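PDB 3AK3: superoxide dismutase [Mn/Fe] from Aeropyrum pernix, which catalyses the dismutation of superoxide to molecular oxygen and hydrogen peroxide at a redox-active metal centre, occupied here by iron. Local coordinates for the interface of chains A and B. Sequence-based numbering; all coordinates share one arbitrary frame. Chains: chain A/B, Superoxide dismutase [Mn/Fe].

Contact 1: the interface of chains A and B. Residues chain A 107, 141, 143; chain B 3-5, 7, 47.
A:Glu141 and A:Arg143, on strand 141-148, meet the N-terminal segment of B at this edge of a subunit interface between two copies of the enzyme. The polar contacts centre on A:Glu141. The backbone N of B:Lys5 donates to the carboxylate oxygen OE1 of A:Glu141 at 2.9 Å, in a nearly straight bond that comes from above the carboxylate plane. The same OE1 takes NH2 of A:Arg143 at 2.8 Å through its anti lone pair, in a salt bridge within chain A that lies in the guanidinium plane. Two donors thus grip one oxygen, and the bridge likely limits rotation of the guanidinium. A:Arg143 also reaches across. Its chain bends at chi2 (-71°), and NE donates to the phenol oxygen OH of B:Tyr7 at 3.0 Å. That oxygen is tilted from the guanidinium plane, and the ring plane stands 78° from the guanidinium plane.

Apolar contacts flank these bonds. B:Leu47, from helix 25-54, crosses A:Arg143 at about a right angle and sets CD1 3.7 Å from CZ. The aliphatic part of B:Lys5 lies against the carboxylate of A:Glu141. At the margin, CA of A:Gln107 lies 4.0 Å from CA of B:Ser3.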
ATOM      1  N   GLN A 107      18.059 -11.045 -22.599  1.00 26.72           N
ATOM      2  CA  GLN A 107      16.823 -11.024 -21.826  1.00 26.00           C
ATOM      3  C   GLN A 107      15.769 -10.110 -22.401  1.00 25.70           C
ATOM      4  O   GLN A 107      14.583 -10.449 -22.413  1.00 25.98           O
ATOM      5  CB  GLN A 107      17.122 -10.611 -20.396  1.00 25.89           C
ATOM      6  CG  GLN A 107      18.009 -11.593 -19.690  1.00 25.57           C
ATOM      7  CD  GLN A 107      18.076 -11.304 -18.227  1.00 25.05           C
ATOM      8  OE1 GLN A 107      19.140 -10.995 -17.696  1.00 22.62           O
ATOM      9  NE2 GLN A 107      16.926 -11.380 -17.560  1.00 25.93           N
ATOM     10  N   GLU A 141      19.701 -13.430 -13.261  1.00 18.25           N
ATOM     11  CA  GLU A 141      19.275 -12.650 -14.413  1.00 18.37           C
ATOM     12  C   GLU A 141      18.762 -11.273 -13.997  1.00 17.48           C
ATOM     13  O   GLU A 141      18.476 -11.029 -12.821  1.00 17.44           O
ATOM     14  CB  GLU A 141      18.122 -13.344 -15.132  1.00 18.60           C
ATOM     15  CG  GLU A 141      18.416 -14.652 -15.818  1.00 20.72           C
ATOM     16  CD  GLU A 141      17.282 -15.057 -16.760  1.00 22.21           C
ATOM     17  OE1 GLU A 141      16.105 -14.662 -16.533  1.00 19.24           O
ATOM     18  OE2 GLU A 141      17.565 -15.772 -17.742  1.00 24.63           O
ATOM     19  N   ARG A 143      15.928  -8.265 -13.909  1.00 14.10           N
ATOM     20  CA  ARG A 143      14.487  -8.060 -13.865  1.00 13.87           C
ATOM     21  C   ARG A 143      14.198  -6.571 -13.791  1.00 14.06           C
ATOM     22  O   ARG A 143      14.975  -5.810 -13.207  1.00 14.20           O
ATOM     23  CB  ARG A 143      13.879  -8.729 -12.626  1.00 13.34           C
ATOM     24  CG  ARG A 143      13.991 -10.256 -12.565  1.00 14.00           C
ATOM     25  CD  ARG A 143      13.072 -10.951 -13.576  1.00 15.46           C
ATOM     26  NE  ARG A 143      13.142 -12.410 -13.494  1.00 16.04           N
ATOM     27  CZ  ARG A 143      13.908 -13.182 -14.261  1.00 16.30           C
ATOM     28  NH1 ARG A 143      13.893 -14.503 -14.096  1.00 17.34           N
ATOM     29  NH2 ARG A 143      14.699 -12.644 -15.180  1.00 17.65           N
TER
ATOM     30  N   SER B   3      15.354 -14.571 -23.379  1.00 36.80           N
ATOM     31  CA  SER B   3      14.296 -14.080 -22.493  1.00 35.85           C
ATOM     32  C   SER B   3      14.516 -14.406 -21.005  1.00 34.73           C
ATOM     33  O   SER B   3      15.498 -13.932 -20.428  1.00 34.60           O
ATOM     34  CB  SER B   3      12.912 -14.492 -22.999  1.00 36.13           C
ATOM     35  OG  SER B   3      12.788 -14.216 -24.393  1.00 36.98           O
ATOM     36  N   PHE B   4      13.631 -15.201 -20.390  1.00 33.40           N
ATOM     37  CA  PHE B   4      13.670 -15.390 -18.928  1.00 31.89           C
ATOM     38  C   PHE B   4      13.808 -16.826 -18.409  1.00 30.55           C
ATOM     39  O   PHE B   4      13.297 -17.779 -19.008  1.00 30.60           O
ATOM     40  CB  PHE B   4      12.471 -14.695 -18.257  1.00 32.25           C
ATOM     41  CG  PHE B   4      11.225 -15.549 -18.168  1.00 33.26           C
ATOM     42  CD1 PHE B   4      10.957 -16.297 -17.022  1.00 34.10           C
ATOM     43  CD2 PHE B   4      10.315 -15.594 -19.217  1.00 34.28           C
ATOM     44  CE1 PHE B   4       9.806 -17.076 -16.924  1.00 34.79           C
ATOM     45  CE2 PHE B   4       9.160 -16.374 -19.129  1.00 34.43           C
ATOM     46  CZ  PHE B   4       8.904 -17.111 -17.981  1.00 35.20           C
ATOM     47  N   LYS B   5      14.511 -16.963 -17.286  1.00 28.42           N
ATOM     48  CA  LYS B   5      14.583 -18.228 -16.565  1.00 26.60           C
ATOM     49  C   LYS B   5      13.388 -18.372 -15.624  1.00 25.18           C
ATOM     50  O   LYS B   5      13.053 -17.442 -14.872  1.00 24.36           O
ATOM     51  CB  LYS B   5      15.898 -18.348 -15.790  1.00 26.48           C
ATOM     52  CG  LYS B   5      17.103 -18.692 -16.664  1.00 27.25           C
ATOM     53  CD  LYS B   5      18.444 -18.355 -15.989  1.00 27.68           C
ATOM     54  CE  LYS B   5      18.817 -19.332 -14.876  1.00 28.19           C
ATOM     55  NZ  LYS B   5      20.186 -19.028 -14.348  1.00 28.15           N
ATOM     56  N   TYR B   7      10.934 -19.809 -12.588  1.00 19.15           N
ATOM     57  CA  TYR B   7      10.963 -20.207 -11.189  1.00 17.80           C
ATOM     58  C   TYR B   7      10.376 -21.594 -11.037  1.00 17.79           C
ATOM     59  O   TYR B   7       9.527 -22.022 -11.837  1.00 17.15           O
ATOM     60  CB  TYR B   7      10.200 -19.185 -10.331  1.00 16.91           C
ATOM     61  CG  TYR B   7      10.771 -17.802 -10.521  1.00 14.76           C
ATOM     62  CD1 TYR B   7      10.124 -16.861 -11.311  1.00 15.57           C
ATOM     63  CD2 TYR B   7      11.996 -17.456  -9.952  1.00 13.48           C
ATOM     64  CE1 TYR B   7      10.673 -15.607 -11.512  1.00 15.00           C
ATOM     65  CE2 TYR B   7      12.554 -16.205 -10.150  1.00 13.85           C
ATOM     66  CZ  TYR B   7      11.880 -15.285 -10.921  1.00 14.41           C
ATOM     67  OH  TYR B   7      12.435 -14.053 -11.139  1.00 15.83           O
ATOM     68  N   LEU B  47       6.245 -13.099 -16.200  1.00 17.01           N
ATOM     69  CA  LEU B  47       7.426 -13.046 -17.059  1.00 18.35           C
ATOM     70  C   LEU B  47       7.116 -13.469 -18.494  1.00 18.84           C
ATOM     71  O   LEU B  47       7.703 -12.918 -19.423  1.00 18.93           O
ATOM     72  CB  LEU B  47       8.593 -13.841 -16.468  1.00 18.80           C
ATOM     73  CG  LEU B  47       9.226 -13.260 -15.192  1.00 19.27           C
ATOM     74  CD1 LEU B  47      10.339 -14.144 -14.682  1.00 22.31           C
ATOM     75  CD2 LEU B  47       9.724 -11.835 -15.408  1.00 21.32           C
TER

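Contact 2: the interface of chains A and B. Residues chain A 136-138, 157-158; chain B 7, 73, 76-77.
A:Leu138 and B:Tyr73 form the apolar centre of this contact between subunits of an iron/manganese superoxide dismutase. B:Tyr73 and B:His76 stand on helix 62-82 of the family's alpha-hairpin domain. The two central side chains cross at a slant, with CD1 of A:Leu138 3.9 Å from CE2 of B:Tyr73. The same CD1 branch touches CD2 of the B:His76 imidazole at 3.6 Å. A:Leu158 lies beside them. It and B:Tyr73 slide past each other in opposite directions, and CD2 of A:Leu158 comes within 3.5 Å of CZ of B:Tyr73. The end methyl CD1 of B:Ile77 rests on CA of A:Gly157 at 3.5 Å.

The polar rim is the carboxylate of A:Asp136, which receives both tyrosines. Its CG lies anti to the backbone N (chi1 172°), which turns the group toward B. The phenol OH of B:Tyr7 donates to OD1 at 2.6 Å, and OD1 lies in the plane of that ring at its edge. The phenol OH of B:Tyr73 donates to OD2 at 2.7 Å, with ring and carboxylate almost perpendicular, 85° apart. The backbone N of A:Leu138 reaches OD2 at 2.8 Å from the opposite face, so this oxygen is held from above and below. With an alanine in place of A:Asp136, both phenol hydroxyls would probably be left without this acceptor, and the tyrosine ends freer to shift. Within chain B, CE2 of B:Tyr7 lies at the edge of the B:Tyr73 ring.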
ATOM      1  N   ASP A 136      18.374 -10.603 -10.149  1.00 14.24           N
ATOM      2  CA  ASP A 136      17.616 -11.612  -9.423  1.00 14.69           C
ATOM      3  C   ASP A 136      18.534 -12.741  -8.970  1.00 15.03           C
ATOM      4  O   ASP A 136      19.048 -13.481  -9.804  1.00 15.11           O
ATOM      5  CB  ASP A 136      16.477 -12.149 -10.304  1.00 14.54           C
ATOM      6  CG  ASP A 136      15.760 -13.355  -9.696  1.00 15.15           C
ATOM      7  OD1 ASP A 136      14.982 -13.985 -10.439  1.00 17.88           O
ATOM      8  OD2 ASP A 136      15.947 -13.668  -8.492  1.00 15.32           O
ATOM      9  N   PRO A 137      18.734 -12.888  -7.648  1.00 15.54           N
ATOM     10  CA  PRO A 137      19.627 -13.943  -7.148  1.00 16.09           C
ATOM     11  C   PRO A 137      19.161 -15.377  -7.450  1.00 16.89           C
ATOM     12  O   PRO A 137      19.994 -16.279  -7.501  1.00 17.32           O
ATOM     13  CB  PRO A 137      19.654 -13.724  -5.633  1.00 15.91           C
ATOM     14  CG  PRO A 137      18.505 -12.821  -5.321  1.00 16.90           C
ATOM     15  CD  PRO A 137      18.140 -12.079  -6.565  1.00 15.34           C
ATOM     16  N   LEU A 138      17.857 -15.595  -7.632  1.00 17.04           N
ATOM     17  CA  LEU A 138      17.342 -16.947  -7.873  1.00 17.41           C
ATOM     18  C   LEU A 138      17.648 -17.452  -9.281  1.00 17.87           C
ATOM     19  O   LEU A 138      17.756 -18.660  -9.501  1.00 19.05           O
ATOM     20  CB  LEU A 138      15.830 -17.032  -7.624  1.00 16.95           C
ATOM     21  CG  LEU A 138      15.291 -16.579  -6.259  1.00 17.51           C
ATOM     22  CD1 LEU A 138      13.792 -16.835  -6.172  1.00 18.06           C
ATOM     23  CD2 LEU A 138      16.026 -17.256  -5.108  1.00 19.24           C
ATOM     24  N   GLY A 157      15.404 -10.140  -2.017  1.00 11.92           N
ATOM     25  CA  GLY A 157      16.230 -10.816  -3.015  1.00 12.45           C
ATOM     26  C   GLY A 157      16.784  -9.904  -4.084  1.00 12.70           C
ATOM     27  O   GLY A 157      17.993  -9.686  -4.154  1.00 13.51           O
ATOM     28  N   LEU A 158      15.882  -9.355  -4.900  1.00 12.73           N
ATOM     29  CA  LEU A 158      16.270  -8.487  -6.009  1.00 11.79           C
ATOM     30  C   LEU A 158      17.213  -7.383  -5.573  1.00 12.34           C
ATOM     31  O   LEU A 158      16.941  -6.665  -4.603  1.00 12.54           O
ATOM     32  CB  LEU A 158      15.045  -7.878  -6.710  1.00 11.53           C
ATOM     33  CG  LEU A 158      13.936  -8.809  -7.207  1.00 10.41           C
ATOM     34  CD1 LEU A 158      12.752  -8.053  -7.806  1.00 11.69           C
ATOM     35  CD2 LEU A 158      14.465  -9.866  -8.183  1.00 11.84           C
TER
ATOM     36  N   TYR B   7      10.934 -19.809 -12.588  1.00 19.15           N
ATOM     37  CA  TYR B   7      10.963 -20.207 -11.189  1.00 17.80           C
ATOM     38  C   TYR B   7      10.376 -21.594 -11.037  1.00 17.79           C
ATOM     39  O   TYR B   7       9.527 -22.022 -11.837  1.00 17.15           O
ATOM     40  CB  TYR B   7      10.200 -19.185 -10.331  1.00 16.91           C
ATOM     41  CG  TYR B   7      10.771 -17.802 -10.521  1.00 14.76           C
ATOM     42  CD1 TYR B   7      10.124 -16.861 -11.311  1.00 15.57           C
ATOM     43  CD2 TYR B   7      11.996 -17.456  -9.952  1.00 13.48           C
ATOM     44  CE1 TYR B   7      10.673 -15.607 -11.512  1.00 15.00           C
ATOM     45  CE2 TYR B   7      12.554 -16.205 -10.150  1.00 13.85           C
ATOM     46  CZ  TYR B   7      11.880 -15.285 -10.921  1.00 14.41           C
ATOM     47  OH  TYR B   7      12.435 -14.053 -11.139  1.00 15.83           O
ATOM     48  N   TYR B  73       6.723 -12.963  -7.214  1.00 10.78           N
ATOM     49  CA  TYR B  73       8.138 -13.181  -6.947  1.00 11.18           C
ATOM     50  C   TYR B  73       8.408 -13.097  -5.443  1.00 11.11           C
ATOM     51  O   TYR B  73       9.093 -13.952  -4.886  1.00 10.98           O
ATOM     52  CB  TYR B  73       9.031 -12.189  -7.693  1.00 11.15           C
ATOM     53  CG  TYR B  73      10.477 -12.370  -7.350  1.00 11.39           C
ATOM     54  CD1 TYR B  73      11.051 -11.695  -6.269  1.00 11.26           C
ATOM     55  CD2 TYR B  73      11.273 -13.246  -8.082  1.00 13.32           C
ATOM     56  CE1 TYR B  73      12.388 -11.866  -5.938  1.00 12.37           C
ATOM     57  CE2 TYR B  73      12.612 -13.431  -7.757  1.00 13.74           C
ATOM     58  CZ  TYR B  73      13.161 -12.738  -6.679  1.00 11.91           C
ATOM     59  OH  TYR B  73      14.477 -12.912  -6.358  1.00 12.18           O
ATOM     60  N   HIS B  76       7.233 -16.043  -3.666  1.00 11.27           N
ATOM     61  CA  HIS B  76       8.109 -17.164  -3.919  1.00 11.81           C
ATOM     62  C   HIS B  76       9.378 -17.081  -3.073  1.00 12.20           C
ATOM     63  O   HIS B  76       9.723 -18.042  -2.374  1.00 13.10           O
ATOM     64  CB  HIS B  76       8.412 -17.234  -5.419  1.00 11.55           C
ATOM     65  CG  HIS B  76       9.443 -18.252  -5.800  1.00 12.84           C
ATOM     66  ND1 HIS B  76       9.458 -19.538  -5.297  1.00 12.53           N
ATOM     67  CD2 HIS B  76      10.462 -18.182  -6.690  1.00 14.10           C
ATOM     68  CE1 HIS B  76      10.458 -20.208  -5.845  1.00 13.30           C
ATOM     69  NE2 HIS B  76      11.081 -19.411  -6.698  1.00 14.18           N
ATOM     70  N   ILE B  77      10.076 -15.945  -3.107  1.00 11.85           N
ATOM     71  CA  ILE B  77      11.335 -15.886  -2.375  1.00 12.39           C
ATOM     72  C   ILE B  77      11.124 -15.939  -0.863  1.00 12.28           C
ATOM     73  O   ILE B  77      11.927 -16.545  -0.143  1.00 12.17           O
ATOM     74  CB  ILE B  77      12.245 -14.708  -2.809  1.00 12.49           C
ATOM     75  CG1 ILE B  77      13.658 -14.919  -2.243  1.00 13.22           C
ATOM     76  CG2 ILE B  77      11.654 -13.352  -2.393  1.00 13.96           C
ATOM     77  CD1 ILE B  77      14.663 -13.914  -2.730  1.00 15.20           C
TER

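Contact 3: the interface of chains A and B. Residues chain A 73, 77-78, 160; chain B 155-157, 210.
A:Ile77 and B:Gly157 meet because CG1 of the isoleucine lies anti to its backbone N (chi1 -163°) and the chain runs on extended to CD1. This carries CD1 to CA of B:Gly157, a tight contact at 3.5 Å. The other branch, CG2, reaches the methyl CB of B:Ala156. A:Tyr73 has a similar first torsion (178°), which sends its ring toward the loop of B:Thr155 and B:Ala156.

The carbonyl O of B:Ala156 sits at the ring edge, in plane, 3.4 Å from CE2 of A:Tyr73. B:Thr155 crosses the tyrosine at about a right angle, with OG1 3.5 Å from CD2. The hydroxyl OG1 also donates to the carbonyl O of B:Ala156 at 2.9 Å, tilted 30° from the carbonyl plane. This bond ties the loop to itself where it faces the tyrosine. A valine in place of B:Thr155 has no hydroxyl to donate, and the carbonyl of B:Ala156 would probably be less firmly set at the ring edge.

B:Ala156 supplies the methyl at the middle of the patch. Its CB lies 3.8 Å from CG of A:Pro160 and 3.9 Å from SD of A:Met78. The ring of B:Tyr210 takes CD1 of A:Ile77 on one face, toward the rim. Here helix 62-82 of A packs on the 155-157 loop of B, and the close fit likely helps hold the two subunits together.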
ATOM      1  N   TYR A  73      14.696   4.115   5.720  1.00 10.56           N
ATOM      2  CA  TYR A  73      15.807   3.292   5.274  1.00 10.71           C
ATOM      3  C   TYR A  73      15.741   3.098   3.756  1.00  9.91           C
ATOM      4  O   TYR A  73      16.764   3.216   3.057  1.00 10.74           O
ATOM      5  CB  TYR A  73      15.781   1.922   5.951  1.00 10.51           C
ATOM      6  CG  TYR A  73      16.906   1.050   5.457  1.00 11.27           C
ATOM      7  CD1 TYR A  73      18.175   1.115   6.037  1.00 10.26           C
ATOM      8  CD2 TYR A  73      16.719   0.202   4.362  1.00 10.46           C
ATOM      9  CE1 TYR A  73      19.236   0.329   5.549  1.00 11.78           C
ATOM     10  CE2 TYR A  73      17.769  -0.576   3.871  1.00 12.59           C
ATOM     11  CZ  TYR A  73      19.019  -0.512   4.482  1.00 12.54           C
ATOM     12  OH  TYR A  73      20.056  -1.285   3.999  1.00 13.83           O
ATOM     13  N   ILE A  77      18.702   4.055   1.067  1.00 11.81           N
ATOM     14  CA  ILE A  77      19.438   3.153   0.191  1.00 12.56           C
ATOM     15  C   ILE A  77      19.134   3.438  -1.279  1.00 12.46           C
ATOM     16  O   ILE A  77      20.033   3.392  -2.123  1.00 13.38           O
ATOM     17  CB  ILE A  77      19.231   1.665   0.543  1.00 12.27           C
ATOM     18  CG1 ILE A  77      20.326   0.825  -0.123  1.00 13.57           C
ATOM     19  CG2 ILE A  77      17.829   1.167   0.166  1.00 13.05           C
ATOM     20  CD1 ILE A  77      20.395  -0.602   0.369  1.00 15.75           C
ATOM     21  N   MET A  78      17.880   3.776  -1.585  1.00 12.13           N
ATOM     22  CA  MET A  78      17.527   4.014  -2.990  1.00 12.03           C
ATOM     23  C   MET A  78      18.260   5.242  -3.534  1.00 12.25           C
ATOM     24  O   MET A  78      18.769   5.197  -4.645  1.00 12.54           O
ATOM     25  CB  MET A  78      16.015   4.149  -3.190  1.00 11.29           C
ATOM     26  CG  MET A  78      15.193   2.909  -2.873  1.00 12.36           C
ATOM     27  SD  MET A  78      15.534   1.498  -3.957  1.00 12.43           S
ATOM     28  CE  MET A  78      14.708   2.015  -5.476  1.00 11.67           C
ATOM     29  N   PRO A 160      18.779  -3.915  -6.677  1.00 13.16           N
ATOM     30  CA  PRO A 160      18.759  -2.841  -7.678  1.00 13.38           C
ATOM     31  C   PRO A 160      20.171  -2.503  -8.130  1.00 14.02           C
ATOM     32  O   PRO A 160      21.057  -2.286  -7.307  1.00 14.11           O
ATOM     33  CB  PRO A 160      18.156  -1.657  -6.912  1.00 13.11           C
ATOM     34  CG  PRO A 160      17.395  -2.295  -5.785  1.00 13.87           C
ATOM     35  CD  PRO A 160      18.281  -3.443  -5.375  1.00 13.54           C
TER
ATOM     36  N   THR B 155      12.145  -3.394   1.770  1.00 10.48           N
ATOM     37  CA  THR B 155      13.037  -2.391   1.194  1.00 11.31           C
ATOM     38  C   THR B 155      14.134  -3.073   0.388  1.00 11.36           C
ATOM     39  O   THR B 155      14.391  -4.260   0.563  1.00 11.14           O
ATOM     40  CB  THR B 155      13.706  -1.514   2.282  1.00 12.12           C
ATOM     41  OG1 THR B 155      14.729  -2.260   2.955  1.00 12.48           O
ATOM     42  CG2 THR B 155      12.686  -1.028   3.326  1.00 13.00           C
ATOM     43  N   ALA B 156      14.813  -2.314  -0.464  1.00 10.98           N
ATOM     44  CA  ALA B 156      16.068  -2.789  -1.048  1.00 11.25           C
ATOM     45  C   ALA B 156      17.131  -2.980   0.032  1.00 11.22           C
ATOM     46  O   ALA B 156      16.992  -2.475   1.152  1.00 11.02           O
ATOM     47  CB  ALA B 156      16.560  -1.790  -2.102  1.00 11.34           C
ATOM     48  N   GLY B 157      18.180  -3.731  -0.300  1.00 11.85           N
ATOM     49  CA  GLY B 157      19.333  -3.900   0.584  1.00 12.85           C
ATOM     50  C   GLY B 157      19.191  -4.977   1.642  1.00 12.70           C
ATOM     51  O   GLY B 157      19.955  -5.955   1.648  1.00 13.45           O
ATOM     52  N   TYR B 210      26.256  -2.944  -2.706  1.00 20.75           N
ATOM     53  CA  TYR B 210      25.698  -1.602  -2.574  1.00 21.18           C
ATOM     54  C   TYR B 210      26.757  -0.540  -2.379  1.00 22.08           C
ATOM     55  O   TYR B 210      26.664   0.562  -2.941  1.00 22.12           O
ATOM     56  CB  TYR B 210      24.717  -1.582  -1.408  1.00 20.45           C
ATOM     57  CG  TYR B 210      23.583  -2.521  -1.663  1.00 19.45           C
ATOM     58  CD1 TYR B 210      22.613  -2.206  -2.612  1.00 19.73           C
ATOM     59  CD2 TYR B 210      23.501  -3.751  -1.001  1.00 16.49           C
ATOM     60  CE1 TYR B 210      21.577  -3.063  -2.881  1.00 18.69           C
ATOM     61  CE2 TYR B 210      22.459  -4.620  -1.265  1.00 17.28           C
ATOM     62  CZ  TYR B 210      21.501  -4.266  -2.212  1.00 16.92           C
ATOM     63  OH  TYR B 210      20.447  -5.095  -2.500  1.00 19.71           O
TER

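Contact 4: the interface of chains A and B. Residues chain A 124-126, 146, 148, 153; chain B 63, 67.
B:Arg67 presents its guanidinium edge-on to chain A, with OE2 of A:Glu126, CD of A:Glu148 and water 2 in its plane. One face is covered by CD of B:Arg63, 3.6 Å above the centre. B:Arg63 in turn has OE1 of A:Glu126 over one face, at 3.9 Å.

NH2 of B:Arg67 forms two salt bridges. It meets OE1 of A:Glu148 at 2.8 Å on the syn lone pair, and OE2 of A:Glu126 at 2.9 Å from well above that carboxylate plane (66° out). NH1 of B:Arg67 bonds water 2, which also holds OE1 of A:Glu126. The chain of B:Arg67 is extended from CG to NE, and its CG rests near CD1 of A:Leu153.

B:Arg63 bends at chi3 (64°), which brings NH2 to the carbonyl O of A:Thr124 at 2.8 Å. Its CD packs on CB of A:Glu126. CG of B:Arg63 lies 3.4 Å from the amide oxygen OE1 of A:Gln146. Water 1 joins that OE1 to the carbonyl O of B:Arg63.

A:Glu126 and A:Glu148 likely balance the charge of B:Arg67, and A:Glu126 may also offset that of B:Arg63. Through these bonds the start of helix 62-82 of B is fastened to strand 141-148 and the 124-126 loop of A.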
ATOM      1  N   THR A 124       5.208   5.065 -15.897  1.00 17.08           N
ATOM      2  CA  THR A 124       3.891   4.607 -15.447  1.00 17.11           C
ATOM      3  C   THR A 124       3.798   4.290 -13.946  1.00 16.51           C
ATOM      4  O   THR A 124       2.790   3.749 -13.487  1.00 16.27           O
ATOM      5  CB  THR A 124       3.358   3.393 -16.276  1.00 17.21           C
ATOM      6  OG1 THR A 124       4.223   2.257 -16.129  1.00 18.87           O
ATOM      7  CG2 THR A 124       3.197   3.763 -17.769  1.00 18.47           C
ATOM      8  N   VAL A 125       4.837   4.623 -13.179  1.00 16.58           N
ATOM      9  CA  VAL A 125       4.725   4.506 -11.727  1.00 16.01           C
ATOM     10  C   VAL A 125       3.507   5.308 -11.307  1.00 16.63           C
ATOM     11  O   VAL A 125       3.351   6.477 -11.689  1.00 17.44           O
ATOM     12  CB  VAL A 125       5.975   4.999 -10.995  1.00 15.64           C
ATOM     13  CG1 VAL A 125       5.720   5.046  -9.489  1.00 15.65           C
ATOM     14  CG2 VAL A 125       7.150   4.090 -11.316  1.00 15.22           C
ATOM     15  N   GLU A 126       2.623   4.668 -10.550  1.00 16.82           N
ATOM     16  CA  GLU A 126       1.417   5.331 -10.100  1.00 17.13           C
ATOM     17  C   GLU A 126       1.709   6.115  -8.830  1.00 17.97           C
ATOM     18  O   GLU A 126       2.030   5.537  -7.785  1.00 18.45           O
ATOM     19  CB  GLU A 126       0.312   4.316  -9.867  1.00 17.01           C
ATOM     20  CG  GLU A 126      -1.019   4.965  -9.644  1.00 17.68           C
ATOM     21  CD  GLU A 126      -2.111   3.954  -9.556  1.00 19.03           C
ATOM     22  OE1 GLU A 126      -2.914   3.880 -10.510  1.00 17.50           O
ATOM     23  OE2 GLU A 126      -2.162   3.239  -8.534  1.00 16.37           O
ATOM     24  N   GLN A 146       8.745  -1.783 -10.757  1.00 11.72           N
ATOM     25  CA  GLN A 146       8.481  -0.492 -10.154  1.00 11.42           C
ATOM     26  C   GLN A 146       8.485  -0.620  -8.645  1.00 11.02           C
ATOM     27  O   GLN A 146       8.136  -1.674  -8.081  1.00 11.69           O
ATOM     28  CB  GLN A 146       7.095   0.008 -10.537  1.00 11.56           C
ATOM     29  CG  GLN A 146       6.864   0.208 -12.025  1.00 12.45           C
ATOM     30  CD  GLN A 146       5.437   0.642 -12.314  1.00 14.57           C
ATOM     31  OE1 GLN A 146       4.513   0.270 -11.602  1.00 14.59           O
ATOM     32  NE2 GLN A 146       5.247   1.427 -13.382  1.00 14.11           N
ATOM     33  N   GLU A 148       6.778   1.828  -5.517  1.00 11.81           N
ATOM     34  CA  GLU A 148       5.970   2.991  -5.134  1.00 12.31           C
ATOM     35  C   GLU A 148       6.478   3.507  -3.804  1.00 12.97           C
ATOM     36  O   GLU A 148       6.974   2.734  -3.001  1.00 12.16           O
ATOM     37  CB  GLU A 148       4.476   2.640  -5.055  1.00 12.68           C
ATOM     38  CG  GLU A 148       3.831   2.437  -6.431  1.00 13.80           C
ATOM     39  CD  GLU A 148       2.348   2.047  -6.396  1.00 15.45           C
ATOM     40  OE1 GLU A 148       1.884   1.462  -7.407  1.00 17.14           O
ATOM     41  OE2 GLU A 148       1.656   2.336  -5.383  1.00 16.02           O
ATOM     42  N   LEU A 153       5.970  -2.506  -3.241  1.00 10.83           N
ATOM     43  CA  LEU A 153       6.285  -3.303  -4.447  1.00 11.03           C
ATOM     44  C   LEU A 153       7.716  -3.786  -4.514  1.00 10.51           C
ATOM     45  O   LEU A 153       8.002  -4.677  -5.304  1.00 11.67           O
ATOM     46  CB  LEU A 153       5.956  -2.604  -5.783  1.00 10.86           C
ATOM     47  CG  LEU A 153       4.570  -2.002  -5.923  1.00 10.47           C
ATOM     48  CD1 LEU A 153       4.432  -1.446  -7.322  1.00 11.28           C
ATOM     49  CD2 LEU A 153       3.478  -3.011  -5.676  1.00 13.63           C
TER
ATOM     50  N   ARG B  63       2.757  -1.543 -15.708  1.00 16.29           N
ATOM     51  CA  ARG B  63       2.545  -1.376 -14.274  1.00 15.22           C
ATOM     52  C   ARG B  63       1.847  -2.594 -13.704  1.00 15.37           C
ATOM     53  O   ARG B  63       2.248  -3.124 -12.653  1.00 14.48           O
ATOM     54  CB  ARG B  63       1.707  -0.135 -13.999  1.00 15.38           C
ATOM     55  CG  ARG B  63       1.303   0.010 -12.534  1.00 13.54           C
ATOM     56  CD  ARG B  63       0.743   1.363 -12.283  1.00 16.16           C
ATOM     57  NE  ARG B  63      -0.492   1.550 -13.033  1.00 17.72           N
ATOM     58  CZ  ARG B  63      -0.834   2.687 -13.625  1.00 20.55           C
ATOM     59  NH1 ARG B  63      -1.986   2.770 -14.275  1.00 21.56           N
ATOM     60  NH2 ARG B  63      -0.020   3.732 -13.576  1.00 21.45           N
ATOM     61  N   ARG B  67       3.376  -5.308 -11.151  1.00 12.65           N
ATOM     62  CA  ARG B  67       2.744  -5.519  -9.835  1.00 12.36           C
ATOM     63  C   ARG B  67       2.529  -7.012  -9.582  1.00 12.57           C
ATOM     64  O   ARG B  67       2.767  -7.499  -8.468  1.00 12.11           O
ATOM     65  CB  ARG B  67       1.421  -4.762  -9.731  1.00 12.62           C
ATOM     66  CG  ARG B  67       1.580  -3.277  -9.442  1.00 13.04           C
ATOM     67  CD  ARG B  67       0.264  -2.547  -9.624  1.00 13.31           C
ATOM     68  NE  ARG B  67       0.306  -1.208  -9.053  1.00 13.81           N
ATOM     69  CZ  ARG B  67      -0.621  -0.273  -9.263  1.00 14.86           C
ATOM     70  NH1 ARG B  67      -1.667  -0.532 -10.046  1.00 16.27           N
ATOM     71  NH2 ARG B  67      -0.501   0.915  -8.683  1.00 12.97           N
TER
HETATM   72  O   HOH W   1       4.436  -2.394 -10.835  1.00 13.29           O
HETATM   73  O   HOH W   2      -3.509   1.255 -10.958  1.00 16.56           O

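Contacts 1 and 2 are neighbours, their C-alpha centres about 11 Å apart, and B:Tyr7 belongs to both. Its hydroxyl links the arginine of contact 1 to the aspartate of contact 2. Contact 3 lies about 16 Å from contact 2, and contact 4 about 18 Å from contact 2. Helix 62-82 serves contacts 2, 3 and 4, while strand 141-148 serves contacts 1 and 4. Contacts 2 and 3 use residues 73, 77 and 157 in exchanged chains, as the two-fold symmetry requires. The same few elements therefore build both halves of the interface within the four-chain assembly.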